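Local coordinates for protein-tyrosine-phosphatase (Chaetomium thermophilum var. thermophilum DSM 1495, PDB 5M43), which probably removes phosphate from phosphotyrosine and phosphoserine or phosphothreonine, being the dual-specificity phosphatase domain of Yvh1, a protein linked to ribosome assembly, at residues A2-G16 / A142-G154. Numbering follows the deposited sequence. Where two conformers were deposited one is given.
Sequences ALNRIKGDDELFVGG and ALEWVRETRPIAG
Asn4 and Ile6 sit opposite Arg150 and Val146, with CA atoms 6.1 Å apart in the first pair and 6.2 Å in the second; the antiparallel hairpin of strands 4-5 and 12-15 runs alongside helix 135-147 and the loop that follows. Near the hairpin turn the Trp145 indole lies against Lys7: NE1 donates to Lys7 O at 2.8 Å, arriving from above the carbonyl plane. The lysine chain, with CG anti to the backbone N (chi1 177°) and extended beyond, crosses one face of the six-membered ring as a CH-pi contact, CD 3.8 Å from the centroid. Its NZ, off-centre in a cation-pi contact, goes on to a salt bridge with Glu148 OE1 at 3.0 Å. Ile6 CG2 meets the indole edge, and Ile6 CD1 packs on Val146 CG1.

In the middle, the Thr149 hydroxyl donates to Arg5 O (OG1 to O, 2.8 Å); one water ties Thr149 OG1 to Lys7 N and Trp145 O. Farther along, Arg150 bends at chi2 (74°), laying its CG and CD against Val14 CG1 and its guanidinium face over Gly15 CA. NH1 bonds weakly to Ala2 O, while NE and NH2 donate to Gly106 O and Met105 O. Cys103, Met105 and Gly106 lie in the HCxxGxxR signature that forms the phosphate-binding P-loop of cysteine-dependent phosphatases. The buried Arg150, in the loop after helix 135-147, thus links the N-terminal hairpin to the P-loop within the dual-specificity phosphatase fold.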
ATOM      1  N   ALA A   2       2.057  14.701  -5.849  1.00 30.73           N
ATOM      2  CA  ALA A   2       1.525  13.796  -6.840  1.00 29.20           C
ATOM      3  C   ALA A   2       1.095  12.525  -6.177  1.00 23.01           C
ATOM      4  O   ALA A   2       1.520  12.167  -5.077  1.00 26.45           O
ATOM      5  CB  ALA A   2       2.544  13.457  -7.903  1.00 35.14           C
ATOM      6  N   LEU A   3       0.274  11.838  -6.899  1.00 22.38           N
ATOM      7  CA  LEU A   3      -0.007  10.436  -6.594  1.00 20.18           C
ATOM      8  C   LEU A   3       0.737   9.571  -7.608  1.00 24.96           C
ATOM      9  O   LEU A   3       0.426   9.608  -8.809  1.00 28.63           O
ATOM     10  CB  LEU A   3      -1.500  10.151  -6.692  1.00 21.61           C
ATOM     11  CG  LEU A   3      -2.312  11.119  -5.822  1.00 20.48           C
ATOM     12  CD1 LEU A   3      -3.752  10.754  -6.097  1.00 21.28           C
ATOM     13  CD2 LEU A   3      -1.959  10.987  -4.323  1.00 23.67           C
ATOM     14  N   ASN A   4       1.713   8.803  -7.155  1.00 18.25           N
ATOM     15  CA  ASN A   4       2.571   8.061  -8.074  1.00 16.08           C
ATOM     16  C   ASN A   4       2.103   6.634  -8.269  1.00 15.58           C
ATOM     17  O   ASN A   4       1.633   5.975  -7.337  1.00 18.24           O
ATOM     18  CB  ASN A   4       4.001   8.060  -7.578  1.00 15.89           C
ATOM     19  CG  ASN A   4       4.625   9.433  -7.673  1.00 19.38           C
ATOM     20  OD1 ASN A   4       4.712  10.041  -8.759  1.00 21.78           O
ATOM     21  ND2 ASN A   4       4.975   9.978  -6.527  1.00 16.73           N
ATOM     22  N   ARG A   5       2.203   6.174  -9.516  1.00 15.86           N
ATOM     23  CA  ARG A   5       1.801   4.799  -9.849  1.00 15.48           C
ATOM     24  C   ARG A   5       2.955   3.847  -9.583  1.00 18.17           C
ATOM     25  O   ARG A   5       4.077   4.030 -10.098  1.00 18.92           O
ATOM     26  CB  ARG A   5       1.402   4.765 -11.326  1.00 15.82           C
ATOM     27  CG  ARG A   5       0.782   3.378 -11.717  1.00 15.38           C
ATOM     28  CD  ARG A   5       0.677   3.265 -13.262  1.00 19.38           C
ATOM     29  NE  ARG A   5       0.063   1.989 -13.681  1.00 23.30           N
ATOM     30  CZ  ARG A   5       0.741   0.866 -13.750  1.00 21.49           C
ATOM     31  NH1 ARG A   5       2.051   0.883 -13.477  1.00 18.21           N
ATOM     32  NH2 ARG A   5       0.130  -0.263 -14.255  1.00 22.71           N
ATOM     33  N   ILE A   6       2.662   2.754  -8.828  1.00 17.07           N
ATOM     34  CA  ILE A   6       3.693   1.758  -8.565  1.00 19.59           C
ATOM     35  C   ILE A   6       4.076   1.014  -9.854  1.00 17.51           C
ATOM     36  O   ILE A   6       3.215   0.617 -10.653  1.00 18.86           O
ATOM     37  CB  ILE A   6       3.143   0.777  -7.501  1.00 18.76           C
ATOM     38  CG1 ILE A   6       2.777   1.540  -6.175  1.00 16.35           C
ATOM     39  CG2 ILE A   6       4.174  -0.349  -7.260  1.00 20.86           C
ATOM     40  CD1 ILE A   6       4.024   2.297  -5.544  1.00 18.35           C
ATOM     41  N   LYS A   7       5.378   0.785 -10.055  1.00 17.57           N
ATOM     42  CA  LYS A   7       5.876   0.050 -11.220  1.00 21.09           C
ATOM     43  C   LYS A   7       5.258  -1.347 -11.306  1.00 21.11           C
ATOM     44  O   LYS A   7       5.080  -2.019 -10.270  1.00 20.81           O
ATOM     45  CB  LYS A   7       7.406  -0.042 -11.123  1.00 23.84           C
ATOM     46  CG  LYS A   7       8.073  -0.836 -12.230  1.00 26.24           C
ATOM     47  CD  LYS A   7       9.587  -0.922 -12.007  1.00 27.30           C
ATOM     48  CE  LYS A   7      10.212  -1.639 -13.219  1.00 36.87           C
ATOM     49  NZ  LYS A   7      11.679  -1.719 -13.053  1.00 40.50           N
ATOM     50  N   GLY A   8       4.847  -1.717 -12.516  1.00 21.44           N
ATOM     51  CA  GLY A   8       4.308  -3.044 -12.694  1.00 23.90           C
ATOM     52  C   GLY A   8       2.934  -3.032 -13.312  1.00 26.24           C
ATOM     53  O   GLY A   8       2.484  -2.046 -13.879  1.00 23.57           O
ATOM     54  N   ASP A   9       2.252  -4.179 -13.243  1.00 22.43           N
ATOM     55  CA  ASP A   9       1.006  -4.303 -13.984  1.00 23.73           C
ATOM     56  C   ASP A   9      -0.224  -3.882 -13.191  1.00 24.95           C
ATOM     57  O   ASP A   9      -1.321  -3.933 -13.732  1.00 31.18           O
ATOM     58  CB  ASP A   9       0.852  -5.747 -14.451  1.00 28.09           C
ATOM     59  CG  ASP A   9       1.932  -6.133 -15.416  1.00 38.06           C
ATOM     60  OD1 ASP A   9       2.361  -5.239 -16.182  1.00 39.86           O
ATOM     61  OD2 ASP A   9       2.321  -7.328 -15.458  1.00 47.65           O
ATOM     62  N   ASP A  10      -0.101  -3.492 -11.941  1.00 21.47           N
ATOM     63  CA  ASP A  10      -1.272  -3.172 -11.146  1.00 20.16           C
ATOM     64  C   ASP A  10      -1.530  -1.684 -11.202  1.00 20.86           C
ATOM     65  O   ASP A  10      -0.602  -0.883 -11.053  1.00 21.86           O
ATOM     66  CB  ASP A  10      -1.045  -3.556  -9.655  1.00 20.29           C
ATOM     67  CG  ASP A  10      -0.746  -5.047  -9.474  1.00 26.37           C
ATOM     68  OD1 ASP A  10      -1.490  -5.884 -10.039  1.00 28.61           O
ATOM     69  OD2 ASP A  10       0.277  -5.341  -8.832  1.00 27.31           O
ATOM     70  N   GLU A  11      -2.802  -1.311 -11.212  1.00 20.66           N
ATOM     71  CA  GLU A  11      -3.129   0.123 -11.165  1.00 19.61           C
ATOM     72  C   GLU A  11      -3.228   0.525  -9.698  1.00 19.81           C
ATOM     73  O   GLU A  11      -4.304   0.739  -9.117  1.00 20.23           O
ATOM     74  CB  GLU A  11      -4.412   0.430 -11.924  1.00 23.29           C
ATOM     75  CG  GLU A  11      -4.335   0.128 -13.473  1.00 23.74           C
ATOM     76  CD  GLU A  11      -3.184   0.944 -14.116  1.00 23.11           C
ATOM     77  OE1 GLU A  11      -2.487   0.413 -14.988  1.00 31.89           O
ATOM     78  OE2 GLU A  11      -2.959   2.078 -13.730  1.00 27.68           O
ATOM     79  N   LEU A  12      -2.049   0.708  -9.119  1.00 18.44           N
ATOM     80  CA  LEU A  12      -1.825   0.889  -7.697  1.00 17.70           C
ATOM     81  C   LEU A  12      -1.041   2.194  -7.564  1.00 16.96           C
ATOM     82  O   LEU A  12       0.024   2.334  -8.191  1.00 18.27           O
ATOM     83  CB  LEU A  12      -1.027  -0.299  -7.183  1.00 17.29           C
ATOM     84  CG  LEU A  12      -0.601  -0.232  -5.696  1.00 17.84           C
ATOM     85  CD1 LEU A  12      -1.873  -0.128  -4.831  1.00 19.40           C
ATOM     86  CD2 LEU A  12       0.170  -1.498  -5.347  1.00 18.93           C
ATOM     87  N   PHE A  13      -1.520   3.073  -6.672  1.00 14.55           N
ATOM     88  CA  PHE A  13      -0.953   4.414  -6.510  1.00 15.79           C
ATOM     89  C   PHE A  13      -0.618   4.659  -5.062  1.00 16.43           C
ATOM     90  O   PHE A  13      -1.227   4.082  -4.157  1.00 18.72           O
ATOM     91  CB  PHE A  13      -1.962   5.498  -6.982  1.00 19.77           C
ATOM     92  CG  PHE A  13      -2.144   5.516  -8.483  1.00 18.01           C
ATOM     93  CD1 PHE A  13      -2.916   4.541  -9.155  1.00 18.83           C
ATOM     94  CD2 PHE A  13      -1.515   6.514  -9.251  1.00 20.59           C
ATOM     95  CE1 PHE A  13      -3.061   4.546 -10.557  1.00 21.98           C
ATOM     96  CE2 PHE A  13      -1.669   6.511 -10.675  1.00 20.88           C
ATOM     97  CZ  PHE A  13      -2.408   5.552 -11.297  1.00 21.42           C
ATOM     98  N   VAL A  14       0.323   5.580  -4.840  1.00 15.57           N
ATOM     99  CA  VAL A  14       0.749   5.937  -3.475  1.00 16.35           C
ATOM    100  C   VAL A  14       0.924   7.451  -3.417  1.00 19.75           C
ATOM    101  O   VAL A  14       1.334   8.105  -4.395  1.00 20.09           O
ATOM    102  CB  VAL A  14       2.065   5.222  -3.127  1.00 17.79           C
ATOM    103  CG1 VAL A  14       3.212   5.682  -3.984  1.00 20.25           C
ATOM    104  CG2 VAL A  14       2.483   5.473  -1.644  1.00 21.23           C
ATOM    105  N   GLY A  15       0.647   7.999  -2.250  1.00 16.73           N
ATOM    106  CA  GLY A  15       0.822   9.429  -2.074  1.00 18.28           C
ATOM    107  C   GLY A  15       0.536   9.858  -0.664  1.00 19.44           C
ATOM    108  O   GLY A  15       0.333   9.028   0.223  1.00 19.31           O
ATOM    109  N   GLY A  16       0.638  11.170  -0.460  1.00 20.90           N
ATOM    110  CA  GLY A  16       0.361  11.783   0.824  1.00 22.56           C
ATOM    111  C   GLY A  16      -1.045  12.347   0.913  1.00 23.36           C
ATOM    112  O   GLY A  16      -1.890  12.173   0.035  1.00 23.72           O
ATOM    113  N   ALA A 142      11.947  -4.691  -2.365  1.00 22.86           N
ATOM    114  CA  ALA A 142      10.600  -4.151  -2.581  1.00 20.11           C
ATOM    115  C   ALA A 142      10.585  -2.642  -2.347  1.00 20.30           C
ATOM    116  O   ALA A 142       9.931  -1.904  -3.103  1.00 21.27           O
ATOM    117  CB  ALA A 142       9.574  -4.846  -1.663  1.00 24.27           C
ATOM    118  N   LEU A 143      11.336  -2.166  -1.354  1.00 22.24           N
ATOM    119  CA  LEU A 143      11.432  -0.721  -1.155  1.00 21.19           C
ATOM    120  C   LEU A 143      12.065  -0.043  -2.367  1.00 22.63           C
ATOM    121  O   LEU A 143      11.610   1.028  -2.792  1.00 22.00           O
ATOM    122  CB  LEU A 143      12.198  -0.422   0.154  1.00 20.66           C
ATOM    123  CG  LEU A 143      12.641   1.038   0.326  1.00 23.36           C
ATOM    124  CD1 LEU A 143      11.412   1.916   0.414  1.00 22.36           C
ATOM    125  CD2 LEU A 143      13.403   1.175   1.637  1.00 22.90           C
ATOM    126  N   GLU A 144      13.148  -0.610  -2.909  1.00 22.51           N
ATOM    127  CA  GLU A 144      13.768   0.027  -4.083  1.00 23.23           C
ATOM    128  C   GLU A 144      12.841  -0.024  -5.292  1.00 22.87           C
ATOM    129  O   GLU A 144      12.829   0.906  -6.127  1.00 24.74           O
ATOM    130  CB  GLU A 144      15.085  -0.650  -4.423  1.00 26.87           C
ATOM    131  CG  GLU A 144      16.127  -0.514  -3.354  1.00 31.05           C
ATOM    132  CD  GLU A 144      16.357   0.942  -3.052  1.00 34.87           C
ATOM    133  OE1 GLU A 144      16.495   1.753  -4.010  1.00 33.15           O
ATOM    134  OE2 GLU A 144      16.361   1.300  -1.878  1.00 30.05           O
ATOM    135  N   TRP A 145      12.016  -1.067  -5.370  1.00 21.73           N
ATOM    136  CA  TRP A 145      11.002  -1.114  -6.434  1.00 22.07           C
ATOM    137  C   TRP A 145      10.029   0.056  -6.323  1.00 21.19           C
ATOM    138  O   TRP A 145       9.742   0.761  -7.307  1.00 21.55           O
ATOM    139  CB  TRP A 145      10.265  -2.465  -6.338  1.00 20.69           C
ATOM    140  CG  TRP A 145       9.225  -2.674  -7.445  1.00 19.24           C
ATOM    141  CD1 TRP A 145       7.928  -2.245  -7.461  1.00 19.82           C
ATOM    142  CD2 TRP A 145       9.435  -3.379  -8.636  1.00 23.10           C
ATOM    143  NE1 TRP A 145       7.298  -2.673  -8.630  1.00 20.27           N
ATOM    144  CE2 TRP A 145       8.215  -3.361  -9.366  1.00 21.40           C
ATOM    145  CE3 TRP A 145      10.543  -4.032  -9.174  1.00 25.81           C
ATOM    146  CZ2 TRP A 145       8.060  -3.997 -10.621  1.00 24.17           C
ATOM    147  CZ3 TRP A 145      10.385  -4.667 -10.463  1.00 30.00           C
ATOM    148  CH2 TRP A 145       9.155  -4.644 -11.134  1.00 28.13           C
ATOM    149  N   VAL A 146       9.520   0.300  -5.110  1.00 19.36           N
ATOM    150  CA  VAL A 146       8.635   1.429  -4.888  1.00 20.34           C
ATOM    151  C   VAL A 146       9.349   2.731  -5.235  1.00 21.10           C
ATOM    152  O   VAL A 146       8.753   3.614  -5.858  1.00 20.27           O
ATOM    153  CB  VAL A 146       8.136   1.452  -3.431  1.00 18.03           C
ATOM    154  CG1 VAL A 146       7.329   2.718  -3.150  1.00 19.82           C
ATOM    155  CG2 VAL A 146       7.223   0.183  -3.227  1.00 17.35           C
ATOM    156  N   ARG A 147      10.612   2.865  -4.826  1.00 19.44           N
ATOM    157  CA  ARG A 147      11.371   4.113  -5.025  1.00 19.42           C
ATOM    158  C   ARG A 147      11.554   4.433  -6.517  1.00 19.49           C
ATOM    159  O   ARG A 147      11.866   5.607  -6.859  1.00 21.67           O
ATOM    160  CB  ARG A 147      12.741   4.007  -4.368  1.00 21.72           C
ATOM    161  CG  ARG A 147      12.634   4.283  -2.872  1.00 21.93           C
ATOM    162  CD  ARG A 147      13.921   3.929  -2.162  1.00 25.75           C
ATOM    163  NE  ARG A 147      13.851   4.464  -0.805  1.00 23.53           N
ATOM    164  CZ  ARG A 147      14.803   4.305   0.092  1.00 27.54           C
ATOM    165  NH1 ARG A 147      15.903   3.593  -0.207  1.00 29.27           N
ATOM    166  NH2 ARG A 147      14.677   4.872   1.295  1.00 28.58           N
ATOM    167  N   GLU A 148      11.341   3.464  -7.416  0.54 20.50           N
ATOM    168  CA  GLU A 148      11.459   3.794  -8.827  0.54 22.26           C
ATOM    169  C   GLU A 148      10.406   4.797  -9.279  0.54 21.46           C
ATOM    170  O   GLU A 148      10.635   5.511 -10.270  0.54 20.81           O
ATOM    171  CB  GLU A 148      11.393   2.517  -9.681  0.54 24.07           C
ATOM    172  CG  GLU A 148      12.576   1.609  -9.416  0.54 25.67           C
ATOM    173  CD  GLU A 148      12.703   0.492 -10.413  0.54 29.09           C
ATOM    174  OE1 GLU A 148      12.591   0.762 -11.623  0.54 29.94           O
ATOM    175  OE2 GLU A 148      12.932  -0.657  -9.975  0.54 32.26           O
ATOM    176  N   THR A 149       9.259   4.867  -8.613  1.00 20.81           N
ATOM    177  CA  THR A 149       8.276   5.896  -8.948  1.00 19.39           C
ATOM    178  C   THR A 149       7.881   6.770  -7.778  1.00 19.19           C
ATOM    179  O   THR A 149       7.249   7.818  -8.017  1.00 20.16           O
ATOM    180  CB  THR A 149       6.990   5.318  -9.546  1.00 18.33           C
ATOM    181  OG1 THR A 149       6.337   4.505  -8.543  1.00 19.76           O
ATOM    182  CG2 THR A 149       7.292   4.486 -10.769  1.00 18.56           C
ATOM    183  N   ARG A 150       8.258   6.399  -6.524  1.00 18.98           N
ATOM    184  CA  ARG A 150       8.014   7.231  -5.341  1.00 18.45           C
ATOM    185  C   ARG A 150       9.362   7.385  -4.638  1.00 19.30           C
ATOM    186  O   ARG A 150       9.635   6.736  -3.626  1.00 20.30           O
ATOM    187  CB  ARG A 150       6.952   6.570  -4.437  1.00 20.45           C
ATOM    188  CG  ARG A 150       6.550   7.432  -3.234  1.00 21.88           C
ATOM    189  CD  ARG A 150       5.673   8.597  -3.679  1.00 20.84           C
ATOM    190  NE  ARG A 150       5.201   9.418  -2.503  1.00 20.80           N
ATOM    191  CZ  ARG A 150       4.502  10.553  -2.666  1.00 22.25           C
ATOM    192  NH1 ARG A 150       4.208  10.960  -3.929  1.00 21.40           N
ATOM    193  NH2 ARG A 150       4.092  11.309  -1.646  1.00 21.96           N
ATOM    194  N   PRO A 151      10.234   8.252  -5.142  1.00 21.04           N
ATOM    195  CA  PRO A 151      11.603   8.276  -4.615  1.00 21.90           C
ATOM    196  C   PRO A 151      11.686   8.642  -3.128  1.00 25.26           C
ATOM    197  O   PRO A 151      12.667   8.235  -2.479  1.00 26.55           O
ATOM    198  CB  PRO A 151      12.316   9.318  -5.513  1.00 27.74           C
ATOM    199  CG  PRO A 151      11.209   9.992  -6.307  1.00 28.03           C
ATOM    200  CD  PRO A 151      10.072   9.037  -6.389  1.00 22.03           C
ATOM    201  N   ILE A 152      10.710   9.379  -2.560  1.00 20.15           N
ATOM    202  CA  ILE A 152      10.804   9.701  -1.120  1.00 21.50           C
ATOM    203  C   ILE A 152      10.464   8.507  -0.231  1.00 23.13           C
ATOM    204  O   ILE A 152      10.677   8.618   1.009  1.00 23.54           O
ATOM    205  CB  ILE A 152       9.867  10.857  -0.730  1.00 24.86           C
ATOM    206  CG1 ILE A 152      10.267  11.522   0.595  1.00 35.44           C
ATOM    207  CG2 ILE A 152       8.405  10.429  -0.757  1.00 26.79           C
ATOM    208  CD1 ILE A 152       9.413  12.707   0.920  1.00 41.89           C
ATOM    209  N   ALA A 153      10.036   7.382  -0.811  1.00 21.21           N
ATOM    210  CA  ALA A 153       9.621   6.229   0.000  1.00 19.51           C
ATOM    211  C   ALA A 153      10.703   5.831   0.993  1.00 23.34           C
ATOM    212  O   ALA A 153      11.891   5.766   0.653  1.00 23.87           O
ATOM    213  CB  ALA A 153       9.318   5.053  -0.941  1.00 18.57           C
ATOM    214  N   GLY A 154      10.280   5.541   2.237  1.00 22.22           N
ATOM    215  CA  GLY A 154      11.214   5.204   3.275  1.00 24.50           C
ATOM    216  C   GLY A 154      10.499   4.922   4.573  1.00 23.97           C
ATOM    217  O   GLY A 154      10.411   5.787   5.444  1.00 26.17           O
TER
HETATM  218  O   HOH W   1       1.353  12.897  -2.660  1.00 35.58           O
HETATM  219  O   HOH W   2       4.576  13.826  -4.353  1.00 47.32           O
HETATM  220  O   HOH W   3       7.182   1.807  -8.042  1.00 20.86           O